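Local coordinates for protein 6-carboxyhexanoate--CoA ligase (Aquifex aeolicus, PDB 5TVA) that belongs to the BioW family of ligases and holds adenosine monophosphate and coenzyme A, at residues 77-80 with 81-85; 146-149 with 150-154; 227-230 with 231-235. All coordinates share one frame; numbering follows the deposited sequence.

Contact 1: residues 77-80 with 81-85; sequences REFA and VKKLT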
ATOM      1  N   ARG A  77      -3.395   7.980  16.107  1.00 59.93           N
ATOM      2  CA  ARG A  77      -1.976   8.101  15.807  1.00 59.13           C
ATOM      3  C   ARG A  77      -1.117   7.747  17.014  1.00 62.51           C
ATOM      4  O   ARG A  77      -0.015   7.212  16.854  1.00 58.03           O
ATOM      5  CB  ARG A  77      -1.677   9.513  15.317  1.00 57.95           C
ATOM      6  CG  ARG A  77      -2.497   9.894  14.103  1.00 58.98           C
ATOM      7  CD  ARG A  77      -2.233  11.319  13.665  1.00 59.11           C
ATOM      8  NE  ARG A  77      -2.942  11.625  12.427  1.00 58.90           N
ATOM      9  CZ  ARG A  77      -3.068  12.850  11.926  1.00 57.64           C
ATOM     10  NH1 ARG A  77      -2.540  13.880  12.565  1.00 64.33           N
ATOM     11  NH2 ARG A  77      -3.727  13.047  10.796  1.00 60.23           N
ATOM     12  N   GLU A  78      -1.604   8.013  18.224  1.00 64.37           N
ATOM     13  CA  GLU A  78      -0.876   7.588  19.413  1.00 59.44           C
ATOM     14  C   GLU A  78      -0.804   6.067  19.478  1.00 58.28           C
ATOM     15  O   GLU A  78       0.255   5.486  19.760  1.00 58.00           O
ATOM     16  CB  GLU A  78      -1.558   8.163  20.654  1.00 70.87           C
ATOM     17  CG  GLU A  78      -0.768   8.067  21.949  1.00 72.91           C
ATOM     18  CD  GLU A  78      -1.346   8.963  23.044  1.00 78.94           C
ATOM     19  OE1 GLU A  78      -1.087   8.694  24.240  1.00 73.70           O
ATOM     20  OE2 GLU A  78      -2.065   9.932  22.703  1.00 80.36           O
ATOM     21  N   PHE A  79      -1.928   5.404  19.200  1.00 51.28           N
ATOM     22  CA  PHE A  79      -1.929   3.948  19.118  1.00 53.99           C
ATOM     23  C   PHE A  79      -1.058   3.466  17.958  1.00 55.44           C
ATOM     24  O   PHE A  79      -0.334   2.468  18.082  1.00 50.10           O
ATOM     25  CB  PHE A  79      -3.366   3.449  18.974  1.00 48.81           C
ATOM     26  CG  PHE A  79      -3.505   1.954  18.930  1.00 40.92           C
ATOM     27  CD1 PHE A  79      -3.263   1.187  20.047  1.00 49.44           C
ATOM     28  CD2 PHE A  79      -3.936   1.323  17.779  1.00 46.73           C
ATOM     29  CE1 PHE A  79      -3.415  -0.195  20.009  1.00 48.66           C
ATOM     30  CE2 PHE A  79      -4.089  -0.059  17.728  1.00 43.46           C
ATOM     31  CZ  PHE A  79      -3.833  -0.817  18.847  1.00 45.12           C
ATOM     32  N   ALA A  80      -1.101   4.181  16.828  1.00 51.13           N
ATOM     33  CA  ALA A  80      -0.316   3.777  15.666  1.00 52.65           C
ATOM     34  C   ALA A  80       1.172   3.760  15.997  1.00 51.60           C
ATOM     35  O   ALA A  80       1.874   2.784  15.705  1.00 45.82           O
ATOM     36  CB  ALA A  80      -0.613   4.708  14.494  1.00 51.60           C
ATOM     37  N   VAL A  81       1.657   4.818  16.652  1.00 52.12           N
ATOM     38  CA  VAL A  81       3.040   4.850  17.125  1.00 52.69           C
ATOM     39  C   VAL A  81       3.330   3.662  18.042  1.00 52.67           C
ATOM     40  O   VAL A  81       4.399   3.040  17.963  1.00 56.21           O
ATOM     41  CB  VAL A  81       3.325   6.192  17.822  1.00 50.21           C
ATOM     42  CG1 VAL A  81       4.754   6.226  18.346  1.00 54.92           C
ATOM     43  CG2 VAL A  81       3.093   7.336  16.863  1.00 48.33           C
ATOM     44  N   LYS A  82       2.384   3.315  18.910  1.00 53.38           N
ATOM     45  CA  LYS A  82       2.631   2.243  19.870  1.00 54.42           C
ATOM     46  C   LYS A  82       2.820   0.908  19.168  1.00 54.42           C
ATOM     47  O   LYS A  82       3.774   0.176  19.459  1.00 55.27           O
ATOM     48  CB  LYS A  82       1.488   2.156  20.883  1.00 54.76           C
ATOM     49  CG  LYS A  82       1.663   1.036  21.888  1.00 55.61           C
ATOM     50  CD  LYS A  82       0.838   1.301  23.146  1.00 65.72           C
ATOM     51  CE  LYS A  82      -0.495   0.573  23.118  1.00 62.07           C
ATOM     52  NZ  LYS A  82      -0.369  -0.875  23.460  1.00 68.24           N
ATOM     53  N   LYS A  83       1.911   0.570  18.245  1.00 50.93           N
ATOM     54  CA  LYS A  83       2.018  -0.707  17.540  1.00 49.56           C
ATOM     55  C   LYS A  83       3.320  -0.790  16.748  1.00 49.48           C
ATOM     56  O   LYS A  83       3.947  -1.856  16.681  1.00 44.71           O
ATOM     57  CB  LYS A  83       0.802  -0.904  16.626  1.00 50.40           C
ATOM     58  CG  LYS A  83      -0.564  -0.934  17.381  1.00 46.82           C
ATOM     59  CD  LYS A  83      -0.590  -2.090  18.356  1.00 39.45           C
ATOM     60  CE  LYS A  83      -0.395  -3.402  17.630  1.00 47.80           C
ATOM     61  NZ  LYS A  83      -0.453  -4.592  18.540  1.00 46.01           N
ATOM     62  N   LEU A  84       3.752   0.335  16.160  1.00 48.38           N
ATOM     63  CA  LEU A  84       5.018   0.372  15.428  1.00 47.89           C
ATOM     64  C   LEU A  84       6.203   0.013  16.322  1.00 52.64           C
ATOM     65  O   LEU A  84       7.118  -0.707  15.894  1.00 52.14           O
ATOM     66  CB  LEU A  84       5.223   1.755  14.798  1.00 45.34           C
ATOM     67  CG  LEU A  84       4.349   2.048  13.571  1.00 49.52           C
ATOM     68  CD1 LEU A  84       4.325   3.536  13.153  1.00 39.71           C
ATOM     69  CD2 LEU A  84       4.785   1.155  12.401  1.00 44.94           C
ATOM     70  N   THR A  85       6.221   0.506  17.565  1.00 52.14           N
ATOM     71  CA  THR A  85       7.365   0.177  18.415  1.00 51.29           C
ATOM     72  C   THR A  85       7.348  -1.290  18.823  1.00 51.19           C
ATOM     73  O   THR A  85       8.358  -1.806  19.315  1.00 52.00           O
ATOM     74  CB  THR A  85       7.434   1.060  19.666  1.00 50.48           C
ATOM     75  OG1 THR A  85       6.450   0.627  20.615  1.00 56.34           O
ATOM     76  CG2 THR A  85       7.252   2.530  19.339  1.00 52.04           C
TER

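Contact 2: residues 146-149 with 150-154; sequences KVTE and KLLKE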
ATOM      1  N   LYS A 146     -11.557 -15.750  -5.564  1.00 43.85           N
ATOM      2  CA  LYS A 146     -11.737 -16.488  -4.317  1.00 45.94           C
ATOM      3  C   LYS A 146     -11.448 -15.607  -3.109  1.00 47.12           C
ATOM      4  O   LYS A 146     -12.232 -15.568  -2.150  1.00 41.79           O
ATOM      5  CB  LYS A 146     -10.837 -17.722  -4.307  1.00 47.42           C
ATOM      6  CG  LYS A 146     -10.982 -18.577  -3.067  1.00 49.47           C
ATOM      7  CD  LYS A 146     -10.146 -19.828  -3.186  1.00 52.96           C
ATOM      8  CE  LYS A 146     -10.310 -20.732  -1.969  1.00 65.13           C
ATOM      9  NZ  LYS A 146      -9.285 -21.823  -1.959  1.00 67.33           N
ATOM     10  N   VAL A 147     -10.325 -14.882  -3.146  1.00 38.06           N
ATOM     11  CA  VAL A 147      -9.906 -14.074  -2.000  1.00 37.32           C
ATOM     12  C   VAL A 147     -10.909 -12.956  -1.739  1.00 35.59           C
ATOM     13  O   VAL A 147     -11.275 -12.676  -0.587  1.00 36.01           O
ATOM     14  CB  VAL A 147      -8.479 -13.522  -2.228  1.00 37.54           C
ATOM     15  CG1 VAL A 147      -8.101 -12.543  -1.131  1.00 35.51           C
ATOM     16  CG2 VAL A 147      -7.466 -14.665  -2.273  1.00 34.64           C
ATOM     17  N   THR A 148     -11.354 -12.285  -2.798  1.00 36.47           N
ATOM     18  CA  THR A 148     -12.331 -11.212  -2.627  1.00 39.00           C
ATOM     19  C   THR A 148     -13.627 -11.717  -1.993  1.00 35.77           C
ATOM     20  O   THR A 148     -14.167 -11.072  -1.087  1.00 34.80           O
ATOM     21  CB  THR A 148     -12.616 -10.557  -3.976  1.00 38.76           C
ATOM     22  OG1 THR A 148     -11.406  -9.984  -4.462  1.00 36.49           O
ATOM     23  CG2 THR A 148     -13.686  -9.471  -3.848  1.00 35.07           C
ATOM     24  N   GLU A 149     -14.144 -12.864  -2.437  1.00 36.08           N
ATOM     25  CA  GLU A 149     -15.411 -13.309  -1.859  1.00 41.05           C
ATOM     26  C   GLU A 149     -15.225 -13.671  -0.393  1.00 45.21           C
ATOM     27  O   GLU A 149     -16.037 -13.280   0.463  1.00 40.50           O
ATOM     28  CB  GLU A 149     -16.010 -14.489  -2.643  1.00 39.02           C
ATOM     29  CG  GLU A 149     -17.475 -14.847  -2.169  1.00 46.63           C
ATOM     30  CD  GLU A 149     -18.153 -15.959  -3.007  1.00 50.76           C
ATOM     31  OE1 GLU A 149     -18.471 -15.743  -4.199  1.00 49.28           O
ATOM     32  OE2 GLU A 149     -18.342 -17.076  -2.479  1.00 55.01           O
ATOM     33  N   LYS A 150     -14.142 -14.385  -0.081  1.00 37.96           N
ATOM     34  CA  LYS A 150     -13.883 -14.777   1.298  1.00 39.51           C
ATOM     35  C   LYS A 150     -13.761 -13.562   2.199  1.00 41.20           C
ATOM     36  O   LYS A 150     -14.449 -13.466   3.222  1.00 50.28           O
ATOM     37  CB  LYS A 150     -12.619 -15.635   1.377  1.00 47.29           C
ATOM     38  CG  LYS A 150     -12.298 -16.155   2.770  1.00 53.08           C
ATOM     39  CD  LYS A 150     -11.609 -17.513   2.677  1.00 59.68           C
ATOM     40  CE  LYS A 150     -11.619 -18.252   4.012  1.00 64.53           C
ATOM     41  NZ  LYS A 150     -10.803 -17.575   5.066  1.00 67.15           N
ATOM     42  N   LEU A 151     -12.904 -12.607   1.835  1.00 42.15           N
ATOM     43  CA  LEU A 151     -12.708 -11.471   2.729  1.00 42.50           C
ATOM     44  C   LEU A 151     -13.960 -10.616   2.848  1.00 40.13           C
ATOM     45  O   LEU A 151     -14.229 -10.073   3.928  1.00 39.06           O
ATOM     46  CB  LEU A 151     -11.521 -10.626   2.284  1.00 43.81           C
ATOM     47  CG  LEU A 151     -10.220 -11.438   2.265  1.00 44.03           C
ATOM     48  CD1 LEU A 151      -9.046 -10.581   1.839  1.00 41.22           C
ATOM     49  CD2 LEU A 151      -9.971 -12.081   3.627  1.00 46.16           C
ATOM     50  N   LEU A 152     -14.725 -10.469   1.762  1.00 36.34           N
ATOM     51  CA  LEU A 152     -15.961  -9.702   1.861  1.00 41.87           C
ATOM     52  C   LEU A 152     -16.876 -10.311   2.917  1.00 43.50           C
ATOM     53  O   LEU A 152     -17.382  -9.595   3.789  1.00 40.59           O
ATOM     54  CB  LEU A 152     -16.665  -9.614   0.498  1.00 39.07           C
ATOM     55  CG  LEU A 152     -15.993  -8.661  -0.511  1.00 39.32           C
ATOM     56  CD1 LEU A 152     -16.594  -8.716  -1.918  1.00 29.82           C
ATOM     57  CD2 LEU A 152     -15.969  -7.225   0.021  1.00 36.08           C
ATOM     58  N   LYS A 153     -17.019 -11.643   2.912  1.00 38.46           N
ATOM     59  CA  LYS A 153     -17.962 -12.272   3.822  1.00 48.47           C
ATOM     60  C   LYS A 153     -17.458 -12.267   5.255  1.00 50.61           C
ATOM     61  O   LYS A 153     -18.271 -12.329   6.185  1.00 50.41           O
ATOM     62  CB  LYS A 153     -18.306 -13.697   3.366  1.00 48.79           C
ATOM     63  CG  LYS A 153     -17.399 -14.788   3.880  1.00 58.10           C
ATOM     64  CD  LYS A 153     -18.024 -16.176   3.662  1.00 56.71           C
ATOM     65  CE  LYS A 153     -18.759 -16.659   4.908  1.00 59.75           C
ATOM     66  NZ  LYS A 153     -17.842 -17.138   5.996  1.00 62.95           N
ATOM     67  N   GLU A 154     -16.152 -12.152   5.464  1.00 47.05           N
ATOM     68  CA  GLU A 154     -15.681 -11.925   6.823  1.00 44.53           C
ATOM     69  C   GLU A 154     -15.874 -10.481   7.271  1.00 43.73           C
ATOM     70  O   GLU A 154     -15.546 -10.163   8.420  1.00 43.08           O
ATOM     71  CB  GLU A 154     -14.217 -12.334   6.947  1.00 42.83           C
ATOM     72  CG  GLU A 154     -13.980 -13.851   6.843  1.00 44.96           C
ATOM     73  CD  GLU A 154     -12.504 -14.182   6.638  1.00 58.08           C
ATOM     74  OE1 GLU A 154     -11.688 -13.241   6.634  1.00 49.88           O
ATOM     75  OE2 GLU A 154     -12.155 -15.374   6.461  1.00 64.41           O
TER

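Contact 3: residues 227-230 with 231-235; sequences IIEC and LTQKV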
ATOM      1  N   ILE A 227      15.684  -3.808  -1.458  1.00 36.22           N
ATOM      2  CA  ILE A 227      14.274  -3.584  -1.144  1.00 38.43           C
ATOM      3  C   ILE A 227      13.577  -2.899  -2.301  1.00 37.50           C
ATOM      4  O   ILE A 227      12.507  -3.342  -2.743  1.00 38.82           O
ATOM      5  CB  ILE A 227      14.117  -2.787   0.164  1.00 36.65           C
ATOM      6  CG1 ILE A 227      14.516  -3.673   1.361  1.00 36.62           C
ATOM      7  CG2 ILE A 227      12.673  -2.298   0.316  1.00 38.04           C
ATOM      8  CD1 ILE A 227      14.537  -2.935   2.672  1.00 35.81           C
ATOM      9  N   ILE A 228      14.188  -1.827  -2.828  1.00 35.72           N
ATOM     10  CA  ILE A 228      13.603  -1.098  -3.953  1.00 35.41           C
ATOM     11  C   ILE A 228      13.460  -2.006  -5.165  1.00 39.90           C
ATOM     12  O   ILE A 228      12.415  -2.024  -5.828  1.00 36.52           O
ATOM     13  CB  ILE A 228      14.439   0.146  -4.298  1.00 37.82           C
ATOM     14  CG1 ILE A 228      14.540   1.080  -3.097  1.00 37.26           C
ATOM     15  CG2 ILE A 228      13.828   0.893  -5.495  1.00 33.11           C
ATOM     16  CD1 ILE A 228      15.186   2.405  -3.437  1.00 34.16           C
ATOM     17  N   GLU A 229      14.506  -2.773  -5.481  1.00 37.32           N
ATOM     18  CA  GLU A 229      14.384  -3.723  -6.576  1.00 35.94           C
ATOM     19  C   GLU A 229      13.201  -4.662  -6.360  1.00 37.34           C
ATOM     20  O   GLU A 229      12.469  -4.975  -7.303  1.00 34.71           O
ATOM     21  CB  GLU A 229      15.674  -4.522  -6.726  1.00 32.58           C
ATOM     22  CG  GLU A 229      15.610  -5.540  -7.821  1.00 31.78           C
ATOM     23  CD  GLU A 229      16.923  -6.303  -7.983  1.00 40.68           C
ATOM     24  OE1 GLU A 229      17.343  -6.982  -7.025  1.00 39.69           O
ATOM     25  OE2 GLU A 229      17.550  -6.209  -9.066  1.00 36.06           O
ATOM     26  N   CYS A 230      13.026  -5.155  -5.133  1.00 35.24           N
ATOM     27  CA  CYS A 230      11.958  -6.113  -4.864  1.00 36.82           C
ATOM     28  C   CYS A 230      10.594  -5.453  -5.001  1.00 35.60           C
ATOM     29  O   CYS A 230       9.698  -5.992  -5.663  1.00 34.35           O
ATOM     30  CB  CYS A 230      12.122  -6.715  -3.468  1.00 33.53           C
ATOM     31  SG  CYS A 230      10.986  -8.055  -3.102  1.00 44.78           S
ATOM     32  N   LEU A 231      10.441  -4.260  -4.420  1.00 31.07           N
ATOM     33  CA  LEU A 231       9.155  -3.575  -4.465  1.00 35.98           C
ATOM     34  C   LEU A 231       8.726  -3.293  -5.899  1.00 40.95           C
ATOM     35  O   LEU A 231       7.529  -3.334  -6.210  1.00 34.71           O
ATOM     36  CB  LEU A 231       9.214  -2.267  -3.666  1.00 33.32           C
ATOM     37  CG  LEU A 231       9.449  -2.348  -2.159  1.00 35.76           C
ATOM     38  CD1 LEU A 231       9.776  -0.965  -1.585  1.00 30.02           C
ATOM     39  CD2 LEU A 231       8.229  -2.953  -1.486  1.00 37.04           C
ATOM     40  N   THR A 232       9.687  -2.982  -6.789  1.00 35.66           N
ATOM     41  CA  THR A 232       9.343  -2.412  -8.079  1.00 31.14           C
ATOM     42  C   THR A 232       9.508  -3.370  -9.250  1.00 32.67           C
ATOM     43  O   THR A 232       9.001  -3.070 -10.338  1.00 35.07           O
ATOM     44  CB  THR A 232      10.158  -1.131  -8.339  1.00 39.29           C
ATOM     45  OG1 THR A 232      11.576  -1.419  -8.466  1.00 38.64           O
ATOM     46  CG2 THR A 232       9.934  -0.138  -7.222  1.00 34.87           C
ATOM     47  N   GLN A 233      10.153  -4.523  -9.055  1.00 30.21           N
ATOM     48  CA  GLN A 233      10.467  -5.411 -10.164  1.00 32.71           C
ATOM     49  C   GLN A 233      10.069  -6.864  -9.914  1.00 30.15           C
ATOM     50  O   GLN A 233       9.680  -7.557 -10.851  1.00 39.75           O
ATOM     51  CB  GLN A 233      11.974  -5.334 -10.499  1.00 29.45           C
ATOM     52  CG  GLN A 233      12.430  -3.933 -10.940  1.00 30.95           C
ATOM     53  CD  GLN A 233      13.877  -3.866 -11.504  1.00 34.90           C
ATOM     54  OE1 GLN A 233      14.621  -4.856 -11.527  1.00 33.03           O
ATOM     55  NE2 GLN A 233      14.265  -2.681 -11.951  1.00 33.94           N
ATOM     56  N   LYS A 234      10.174  -7.371  -8.696  1.00 28.46           N
ATOM     57  CA  LYS A 234       9.893  -8.787  -8.510  1.00 27.92           C
ATOM     58  C   LYS A 234       8.380  -9.056  -8.598  1.00 36.66           C
ATOM     59  O   LYS A 234       7.558  -8.252  -8.152  1.00 32.06           O
ATOM     60  CB  LYS A 234      10.467  -9.255  -7.177  1.00 34.33           C
ATOM     61  CG  LYS A 234      10.370 -10.756  -6.965  1.00 40.72           C
ATOM     62  CD  LYS A 234      11.166 -11.197  -5.752  1.00 46.12           C
ATOM     63  CE  LYS A 234      10.764 -12.598  -5.318  1.00 49.87           C
ATOM     64  NZ  LYS A 234      10.908 -13.592  -6.408  1.00 50.76           N
ATOM     65  N   VAL A 235       8.014 -10.174  -9.217  1.00 35.85           N
ATOM     66  CA  VAL A 235       6.621 -10.511  -9.487  1.00 36.40           C
ATOM     67  C   VAL A 235       6.185 -11.549  -8.464  1.00 39.71           C
ATOM     68  O   VAL A 235       6.750 -12.652  -8.405  1.00 40.02           O
ATOM     69  CB  VAL A 235       6.426 -11.020 -10.926  1.00 38.04           C
ATOM     70  CG1 VAL A 235       4.977 -11.444 -11.149  1.00 40.16           C
ATOM     71  CG2 VAL A 235       6.796  -9.940 -11.926  1.00 35.51           C
TER
HETATM   72  O   HOH W   1      15.189  -7.149 -11.007  1.00 44.01           O

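Contact 1: residues 77-80 with 81-85
Arg77, Glu78, Phe79 and Ala80 each accept a backbone hydrogen bond from the residue four positions later, the alpha-helical pattern, with Val81 N to Arg77 O at 2.9 Å and a slightly longer Lys82 N to Glu78 O at 3.2 Å. On one side of this helix the aliphatic part of Lys83 lies alongside the ring of Phe79, both side chains running the same way. Lys83 CG stands over the ring face, 3.8 Å from the centroid of the Phe79 ring and 20° off its normal, which makes it a CH-pi contact; further along, Lys83 CD comes to 3.5 Å from Phe79 CZ. With Phe79 CG anti to its own N (chi1 -178°), the ring swings toward the following turn, and bends at chi2 and chi3 fold the lysine over it. This is an i to i+4 aromatic-lysine pair on helix 73-85, which packs against the mixed sheet: Lys83 and Leu84 touch Val192, while the Phe79 ring meets Tyr68 and Phe70. The ammonium end of Lys83 is hydrogen-bonded to Gln86 OE1. Lys82 CE approaches the ring obliquely, 4.2 Å from Phe79 CD1. On another side, Val81 CG2 comes up against the end of the Arg77 carbonyl, 3.1 Å from Arg77 O, a tight approach, and Val81 also touches Ala94 and Lys95 of helix 91-102. Leu84 CG sits 3.3 Å from Ala80 O.

Contact 2: residues 146-149 with 150-154
Two pairs of side chains, Val147 with Leu151 and Thr148 with Leu152, lie side by side and point the same way, one turn apart along helix 144-153. In the first, one branch of each residue does the touching: Val147 CG1 is 3.7 Å from Leu151 CD1. In the second, the methyl of the threonine does it, with Thr148 CG2 3.6 Å from Leu152 CD1. The Thr148 rotamer (chi1 -62°) explains this division of labour, since it sets CG2 anti to the backbone N, facing the leucine, and turns OG1 back to hydrogen-bond with Arg144 O. Both leucines also bring CG up to the carbonyl oxygen that their own N-H grips: Leu151 CG is 3.3 Å from Val147 O, and Leu152 CG is 3.1 Å from Thr148 O. The backbone beneath is regular, with all four i to i+4 bonds formed; that from Leu151 N to Val147 O, 2.9 Å long, is the straightest (173° at the hydrogen). On a different side of the helix one charged pair, Lys150 and Glu154, uses the same spacing. Lys150 NZ makes a salt bridge to Glu154 OE2 at 2.9 Å, meeting that oxygen nearly along its C-O bond and so joining the last helical turn to the residue just beyond it. The apolar side faces helix 158-173, next in the chain: Thr148 touches Leu158 and Val161, Leu151 touches Val161, and Leu152 touches Leu158.

Contact 3: residues 227-230 with 231-235
Leu231 can be traced outward from CB, which passes 3.6 Å from Ile227 O. Its CG comes closer to the same carbonyl, 3.3 Å from Ile227 O, and CD1 ends on the branch methyl of the isoleucine, with Leu231 CD1 3.7 Å from Ile227 CG2. A chi1 of -64° sets CG beside the backbone N, next to the oxygen that the N-H itself binds: Leu231 N to Ile227 O is 2.8 Å, with 165° at the hydrogen. The two side chains lie side by side and point the same way, and beyond them Leu231 reaches Tyr217, Thr136 and Cys173. One residue on, Thr232 N donates to Ile228 O at 3.0 Å, while Thr232 OG1 stands 2.8 Å from the same oxygen. The next two backbone bonds are weak, from Gln233 N to Glu229 O and from Lys234 N to Cys230 O, so the regular helical pattern loses strength here. Cys230 SG, 4.1 Å from Lys234 CD, is joined in a disulfide to Cys173, the lysine's ammonium makes a salt bridge to Glu57, and Lys169 NZ donates to both Cys230 O and Lys234 O, a positive charge that the helix dipole would probably welcome. Such a C-terminal helical turn, pinned to helix 158-173 by a disulfide and a lysine, here backs the AMP pocket, to which Thr136 and Tyr217 belong.

In the fold
From the N terminus the contacts follow in series; each lies along a single helix or runs just past its end, so none closes a loop and none nests in or crosses another. Contact 1 comes first, on helix 73-85 against the mixed sheet. Contact 2 follows on helix 144-153, which comes after strand 139-141, an outer strand of the parallel sheet. Contact 3 lies in the later part of helix 224-233 and the residues after it, leading from strand 214-219 of the mixed sheet to strand 236-239 at the middle of the parallel one. Their centres are 27 to 28 Å apart, and none touches another. Helix 158-173 relates contacts 2 and 3, since residues of both pack against it.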